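UDP-N-acetylglucosamine 2-epimerase (Listeria monocytogenes, PDB 3OT5) probably catalyses the reversible epimerisation of UDP-N-acetylglucosamine at C2 to give UDP-N-acetylmannosamine. Local coordinates at residues A[39-43]-A[121-127]; A[44-48]-A[77-81]. One frame throughout, in Å; residues are numbered along the deposited sequence.

Interaction 1: residues A[39-43]-A[121-127]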
ATOM      1  N   GLU A  39       6.853  -1.688   3.287  1.00 50.57           N
ATOM      2  CA  GLU A  39       6.682  -1.200   4.655  1.00 47.31           C
ATOM      3  C   GLU A  39       7.329   0.165   4.781  1.00 45.84           C
ATOM      4  O   GLU A  39       6.788   1.062   5.430  1.00 43.17           O
ATOM      5  CB  GLU A  39       7.286  -2.131   5.702  1.00 47.10           C
ATOM      6  CG  GLU A  39       6.472  -3.356   6.028  1.00 50.02           C
ATOM      7  CD  GLU A  39       7.061  -4.163   7.174  1.00 49.76           C
ATOM      8  OE1 GLU A  39       8.293  -4.207   7.319  1.00 57.65           O
ATOM      9  OE2 GLU A  39       6.294  -4.775   7.927  1.00 53.45           O
ATOM     10  N   ALA A  40       8.490   0.313   4.147  1.00 45.99           N
ATOM     11  CA  ALA A  40       9.240   1.567   4.179  1.00 46.48           C
ATOM     12  C   ALA A  40       8.394   2.732   3.661  1.00 45.49           C
ATOM     13  O   ALA A  40       8.362   3.805   4.243  1.00 45.42           O
ATOM     14  CB  ALA A  40      10.509   1.430   3.366  1.00 47.99           C
ATOM     15  N   ILE A  41       7.712   2.490   2.557  1.00 46.32           N
ATOM     16  CA  ILE A  41       6.857   3.477   1.941  1.00 46.87           C
ATOM     17  C   ILE A  41       5.650   3.817   2.804  1.00 44.53           C
ATOM     18  O   ILE A  41       5.241   4.974   2.848  1.00 46.20           O
ATOM     19  CB  ILE A  41       6.403   2.990   0.536  1.00 49.68           C
ATOM     20  CG1 ILE A  41       7.607   3.009  -0.406  1.00 52.49           C
ATOM     21  CG2 ILE A  41       5.296   3.876  -0.023  1.00 49.42           C
ATOM     22  CD1 ILE A  41       7.322   2.478  -1.795  1.00 58.99           C
ATOM     23  N   LYS A  42       5.086   2.815   3.475  1.00 42.64           N
ATOM     24  CA  LYS A  42       3.927   3.006   4.346  1.00 41.34           C
ATOM     25  C   LYS A  42       4.292   3.541   5.733  1.00 39.44           C
ATOM     26  O   LYS A  42       3.447   4.133   6.380  1.00 40.51           O
ATOM     27  CB  LYS A  42       3.128   1.700   4.515  1.00 41.72           C
ATOM     28  CG  LYS A  42       2.403   1.213   3.262  1.00 44.96           C
ATOM     29  CD  LYS A  42       1.568  -0.044   3.537  1.00 46.11           C
ATOM     30  CE  LYS A  42       0.706  -0.414   2.331  1.00 52.83           C
ATOM     31  NZ  LYS A  42      -0.083  -1.690   2.516  1.00 55.29           N
ATOM     32  N   MET A  43       5.524   3.320   6.191  1.00 38.04           N
ATOM     33  CA  MET A  43       5.961   3.803   7.511  1.00 37.07           C
ATOM     34  C   MET A  43       6.667   5.155   7.432  1.00 37.05           C
ATOM     35  O   MET A  43       6.605   5.933   8.388  1.00 36.11           O
ATOM     36  CB  MET A  43       6.873   2.787   8.221  1.00 36.12           C
ATOM     37  CG  MET A  43       6.162   1.502   8.633  1.00 39.59           C
ATOM     38  SD  MET A  43       4.935   1.700   9.940  1.00 41.74           S
ATOM     39  CE  MET A  43       5.975   1.764  11.388  1.00 38.98           C
ATOM     40  N   HIS A 121       4.416  -2.645  11.458  1.00 38.10           N
ATOM     41  CA  HIS A 121       3.447  -2.497  10.417  1.00 38.88           C
ATOM     42  C   HIS A 121       2.925  -3.788   9.821  1.00 39.10           C
ATOM     43  O   HIS A 121       3.668  -4.750   9.587  1.00 36.30           O
ATOM     44  CB  HIS A 121       4.058  -1.694   9.268  1.00 40.72           C
ATOM     45  CG  HIS A 121       3.106  -1.457   8.142  1.00 41.22           C
ATOM     46  ND1 HIS A 121       2.764  -2.442   7.240  1.00 44.00           N
ATOM     47  CD2 HIS A 121       2.404  -0.355   7.782  1.00 42.84           C
ATOM     48  CE1 HIS A 121       1.887  -1.958   6.375  1.00 42.31           C
ATOM     49  NE2 HIS A 121       1.660  -0.692   6.678  1.00 38.34           N
ATOM     50  N   GLY A 122       1.625  -3.768   9.558  1.00 37.68           N
ATOM     51  CA  GLY A 122       0.951  -4.854   8.891  1.00 38.74           C
ATOM     52  C   GLY A 122       1.145  -6.292   9.326  1.00 38.58           C
ATOM     53  O   GLY A 122       1.097  -6.627  10.512  1.00 38.08           O
ATOM     54  N   ASP A 123       1.442  -7.132   8.343  1.00 38.23           N
ATOM     55  CA  ASP A 123       1.492  -8.561   8.562  1.00 38.08           C
ATOM     56  C   ASP A 123       2.774  -9.314   8.224  1.00 37.85           C
ATOM     57  O   ASP A 123       2.758 -10.543   8.089  1.00 36.87           O
ATOM     58  CB  ASP A 123       0.346  -9.107   7.740  1.00 38.15           C
ATOM     59  CG  ASP A 123       0.379  -8.603   6.319  1.00 42.91           C
ATOM     60  OD1 ASP A 123       1.498  -8.363   5.794  1.00 43.77           O
ATOM     61  OD2 ASP A 123      -0.706  -8.466   5.717  1.00 53.51           O
ATOM     62  N   THR A 124       3.884  -8.612   8.093  1.00 37.42           N
ATOM     63  CA  THR A 124       5.124  -9.297   7.798  1.00 37.03           C
ATOM     64  C   THR A 124       5.625 -10.036   9.021  1.00 35.03           C
ATOM     65  O   THR A 124       5.253  -9.743  10.153  1.00 37.34           O
ATOM     66  CB  THR A 124       6.215  -8.329   7.342  1.00 38.34           C
ATOM     67  OG1 THR A 124       6.356  -7.272   8.318  1.00 37.03           O
ATOM     68  CG2 THR A 124       5.850  -7.747   5.986  1.00 37.99           C
ATOM     69  N   THR A 125       6.509 -10.981   8.788  1.00 36.02           N
ATOM     70  CA  THR A 125       7.095 -11.749   9.860  1.00 35.16           C
ATOM     71  C   THR A 125       7.960 -10.875  10.744  1.00 35.94           C
ATOM     72  O   THR A 125       8.023 -11.081  11.954  1.00 36.12           O
ATOM     73  CB  THR A 125       7.866 -12.900   9.281  1.00 37.22           C
ATOM     74  OG1 THR A 125       6.908 -13.757   8.681  1.00 33.68           O
ATOM     75  CG2 THR A 125       8.678 -13.667  10.367  1.00 34.92           C
ATOM     76  N   THR A 126       8.614  -9.893  10.134  1.00 36.99           N
ATOM     77  CA  THR A 126       9.453  -8.955  10.862  1.00 37.91           C
ATOM     78  C   THR A 126       8.618  -8.175  11.873  1.00 36.97           C
ATOM     79  O   THR A 126       9.012  -8.030  13.016  1.00 38.95           O
ATOM     80  CB  THR A 126      10.179  -8.006   9.896  1.00 38.86           C
ATOM     81  OG1 THR A 126       9.223  -7.430   8.993  1.00 43.20           O
ATOM     82  CG2 THR A 126      11.204  -8.769   9.084  1.00 38.90           C
ATOM     83  N   SER A 127       7.438  -7.725  11.466  1.00 37.52           N
ATOM     84  CA  SER A 127       6.556  -6.982  12.363  1.00 37.34           C
ATOM     85  C   SER A 127       6.078  -7.792  13.548  1.00 36.64           C
ATOM     86  O   SER A 127       5.998  -7.284  14.675  1.00 37.25           O
ATOM     87  CB  SER A 127       5.351  -6.455  11.607  1.00 35.95           C
ATOM     88  OG  SER A 127       5.778  -5.445  10.734  1.00 40.10           O
TER
HETATM   89  O   HOH W   1       8.512  -5.197   9.731  1.00 44.71           O

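Interaction 2: residues A[44-48]-A[77-81]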
ATOM      1  N   ALA A  44       7.321   5.435   6.306  1.00 37.66           N
ATOM      2  CA  ALA A  44       8.025   6.718   6.115  1.00 40.20           C
ATOM      3  C   ALA A  44       7.169   7.945   6.476  1.00 41.01           C
ATOM      4  O   ALA A  44       7.618   8.791   7.240  1.00 40.03           O
ATOM      5  CB  ALA A  44       8.542   6.844   4.686  1.00 42.11           C
ATOM      6  N   PRO A  45       5.925   8.034   5.947  1.00 43.02           N
ATOM      7  CA  PRO A  45       5.071   9.180   6.243  1.00 45.08           C
ATOM      8  C   PRO A  45       4.853   9.379   7.736  1.00 43.90           C
ATOM      9  O   PRO A  45       4.780  10.505   8.217  1.00 44.60           O
ATOM     10  CB  PRO A  45       3.740   8.816   5.566  1.00 46.59           C
ATOM     11  CG  PRO A  45       4.062   7.834   4.584  1.00 47.16           C
ATOM     12  CD  PRO A  45       5.208   7.043   5.143  1.00 44.02           C
ATOM     13  N   LEU A  46       4.732   8.270   8.448  1.00 43.74           N
ATOM     14  CA  LEU A  46       4.533   8.285   9.881  1.00 43.54           C
ATOM     15  C   LEU A  46       5.812   8.821  10.528  1.00 43.59           C
ATOM     16  O   LEU A  46       5.764   9.659  11.444  1.00 44.03           O
ATOM     17  CB  LEU A  46       4.196   6.872  10.350  1.00 43.45           C
ATOM     18  CG  LEU A  46       3.621   6.621  11.741  1.00 45.07           C
ATOM     19  CD1 LEU A  46       2.385   7.484  11.981  1.00 45.19           C
ATOM     20  CD2 LEU A  46       3.283   5.131  11.870  1.00 45.35           C
ATOM     21  N   VAL A  47       6.961   8.373  10.037  1.00 43.61           N
ATOM     22  CA  VAL A  47       8.229   8.854  10.566  1.00 43.59           C
ATOM     23  C   VAL A  47       8.325  10.366  10.309  1.00 45.93           C
ATOM     24  O   VAL A  47       8.710  11.122  11.208  1.00 46.88           O
ATOM     25  CB  VAL A  47       9.433   8.112   9.973  1.00 43.80           C
ATOM     26  CG1 VAL A  47      10.737   8.752  10.437  1.00 42.74           C
ATOM     27  CG2 VAL A  47       9.375   6.642  10.362  1.00 41.23           C
ATOM     28  N   LEU A  48       7.973  10.802   9.098  1.00 46.33           N
ATOM     29  CA  LEU A  48       7.973  12.235   8.783  1.00 48.31           C
ATOM     30  C   LEU A  48       7.111  13.004   9.768  1.00 47.10           C
ATOM     31  O   LEU A  48       7.546  14.025  10.294  1.00 48.81           O
ATOM     32  CB  LEU A  48       7.459  12.535   7.371  1.00 49.51           C
ATOM     33  CG  LEU A  48       8.329  12.205   6.170  1.00 52.74           C
ATOM     34  CD1 LEU A  48       7.654  12.726   4.893  1.00 51.89           C
ATOM     35  CD2 LEU A  48       9.701  12.826   6.343  1.00 53.10           C
ATOM     36  N   ILE A  77      14.176   9.504  -0.384  1.00 68.74           N
ATOM     37  CA  ILE A  77      13.040  10.314  -0.833  1.00 67.33           C
ATOM     38  C   ILE A  77      12.382  11.042   0.341  1.00 63.91           C
ATOM     39  O   ILE A  77      12.076  12.230   0.254  1.00 64.33           O
ATOM     40  CB  ILE A  77      11.996   9.458  -1.552  1.00 65.96           C
ATOM     41  CG1 ILE A  77      12.611   8.862  -2.814  1.00 71.37           C
ATOM     42  CG2 ILE A  77      10.786  10.292  -1.929  1.00 66.10           C
ATOM     43  CD1 ILE A  77      12.669   9.813  -3.957  1.00 72.39           C
ATOM     44  N   PHE A  78      12.184  10.317   1.436  1.00 61.08           N
ATOM     45  CA  PHE A  78      11.575  10.873   2.646  1.00 59.08           C
ATOM     46  C   PHE A  78      12.615  11.543   3.556  1.00 61.91           C
ATOM     47  O   PHE A  78      12.268  12.069   4.615  1.00 62.07           O
ATOM     48  CB  PHE A  78      10.823   9.771   3.411  1.00 56.43           C
ATOM     49  CG  PHE A  78       9.569   9.300   2.724  1.00 52.04           C
ATOM     50  CD1 PHE A  78       8.324   9.757   3.138  1.00 49.40           C
ATOM     51  CD2 PHE A  78       9.627   8.413   1.657  1.00 51.07           C
ATOM     52  CE1 PHE A  78       7.163   9.334   2.508  1.00 46.26           C
ATOM     53  CE2 PHE A  78       8.468   7.983   1.024  1.00 48.68           C
ATOM     54  CZ  PHE A  78       7.235   8.447   1.448  1.00 46.30           C
ATOM     55  N   ASP A  79      13.879  11.535   3.131  1.00 64.68           N
ATOM     56  CA  ASP A  79      14.974  12.120   3.903  1.00 68.20           C
ATOM     57  C   ASP A  79      14.927  11.568   5.328  1.00 66.34           C
ATOM     58  O   ASP A  79      14.754  12.303   6.298  1.00 68.34           O
ATOM     59  CB  ASP A  79      14.886  13.648   3.895  1.00 72.00           C
ATOM     60  CG  ASP A  79      16.122  14.305   4.469  1.00 76.88           C
ATOM     61  OD1 ASP A  79      17.017  13.581   4.951  1.00 81.41           O
ATOM     62  OD2 ASP A  79      16.206  15.551   4.423  1.00 83.73           O
ATOM     63  N   ILE A  80      15.059  10.253   5.423  1.00 64.69           N
ATOM     64  CA  ILE A  80      15.015   9.537   6.685  1.00 62.92           C
ATOM     65  C   ILE A  80      16.320   8.823   6.935  1.00 63.74           C
ATOM     66  O   ILE A  80      16.682   7.900   6.214  1.00 63.27           O
ATOM     67  CB  ILE A  80      13.895   8.476   6.686  1.00 59.71           C
ATOM     68  CG1 ILE A  80      12.525   9.147   6.719  1.00 59.92           C
ATOM     69  CG2 ILE A  80      14.021   7.565   7.891  1.00 59.44           C
ATOM     70  CD1 ILE A  80      11.359   8.169   6.726  1.00 58.18           C
ATOM     71  N   LYS A  81      17.030   9.263   7.959  1.00 65.66           N
ATOM     72  CA  LYS A  81      18.278   8.646   8.321  1.00 67.07           C
ATOM     73  C   LYS A  81      17.883   7.527   9.268  1.00 63.13           C
ATOM     74  O   LYS A  81      17.303   7.801  10.311  1.00 63.23           O
ATOM     75  CB  LYS A  81      19.169   9.645   9.058  1.00 71.67           C
ATOM     76  CG  LYS A  81      19.365  10.997   8.365  1.00 77.79           C
ATOM     77  CD  LYS A  81      20.080  10.896   7.030  1.00 81.92           C
ATOM     78  CE  LYS A  81      20.311  12.293   6.450  1.00 88.55           C
ATOM     79  NZ  LYS A  81      21.054  12.286   5.157  1.00 92.14           N
TER

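Interaction 1: residues A[39-43]-A[121-127]
Glu39 and His121 bring the two backbones nearest, with Glu39 CA 6.7 Å from His121 CA, where the helix at 39-43 faces a type II' turn running from His121 to Thr124 and on into the helix starting at Thr125. Glu39 reaches across with its chain extended beyond CG (chi2 -174°). Its OE2 accepts a short bond from Thr124 OG1, 2.5 Å away, which comes from above the carboxylate plane. Water 1 donates to the other oxygen, Glu39 OE1, at 2.6 Å. The same water donates to Ser127 OG and bonds Thr126 OG1, and Gly35 N bonds OE1 as well. The carboxylate is therefore held through both oxygens. Thr124 is the N-cap of the second helix, and its OG1 also takes a weak bond from Ser127 N. Ser127 OG donates to His121 O at 2.5 Å, which ties the turn to the helix start. The Lys42 chain crosses the His121 ring at about a right angle, its CD approaching NE2 (3.2 Å) and CE1 obliquely. The charged end of Lys42 forms a salt bridge with Glu145. Met43 SD sits at the ring edge, 4.8 Å from the His121 ring centroid, in a sulfur-aromatic contact. The contact joins the start of helix 37-51 to the turn after strand 117-121, beside the C-terminal ends of the adjacent parallel strands 28-34 and 117-121 of a Rossmann-like sheet, as in GT-B-like epimerases.

Interaction 2: residues A[44-48]-A[77-81]
The Ala44 methyl sits over one face of the Phe78 ring, above its centre. Its CB is 3.3 Å from the Phe78 ring centroid and only 14° off the ring normal, a CH-pi contact. Leu48, one helical turn on, meets the same ring differently. It crosses Phe78 at about a right angle and lies at the ring edge, with Leu48 CD1 3.5 Å from Phe78 CD1. Its other methyl, Leu48 CD2, approaches Phe78 O. Pro45 adds a looser contact near the ring, with Pro45 CD 4.0 Å from Phe78 CE1. The Ile80 chain is extended at chi2 (180°), which carries CD1 to the helix, 3.7 Å from Ala44 CB. Val47 crosses this tip obliquely, with Val47 CB 3.8 Å from Ile80 CD1. No hydrogen bond spans the two segments, and the contact is apolar and buried. Thr207 of helix 200-208 touches both Leu48 and Phe78, while Val61 of strand 57-63 touches Val47 and Ile80. Asp79, between Phe78 and Ile80, has positive phi and is the C-prime residue of the Schellman motif that ends helix 72-77. Phe78 and Ile80 both pack on helix 37-51, in the helical layer against the parallel sheet of the Rossmann-like domain.

How the interactions relate
Interactions 1 and 2 share helix 37-51 and follow each other along it, with centres about 14 Å apart. Interaction 1 uses the first turn, near the ends of strands 28-34 and 117-121. Interaction 2 uses the next turn or so, farther from the centre of the chain (about 16 Å against 10 Å, between centres). They touch where Ile41 O lies 4.2 Å from Phe78 CZ. Their character differs: 39-43 with 121-127 is largely polar and includes a water, while 44-48 with 77-81 is apolar. The C-terminal strand ends beside interaction 1 probably face the cleft between the two domains, where the nucleotide sugar binds in this family; interaction 2 lies farther along the helix.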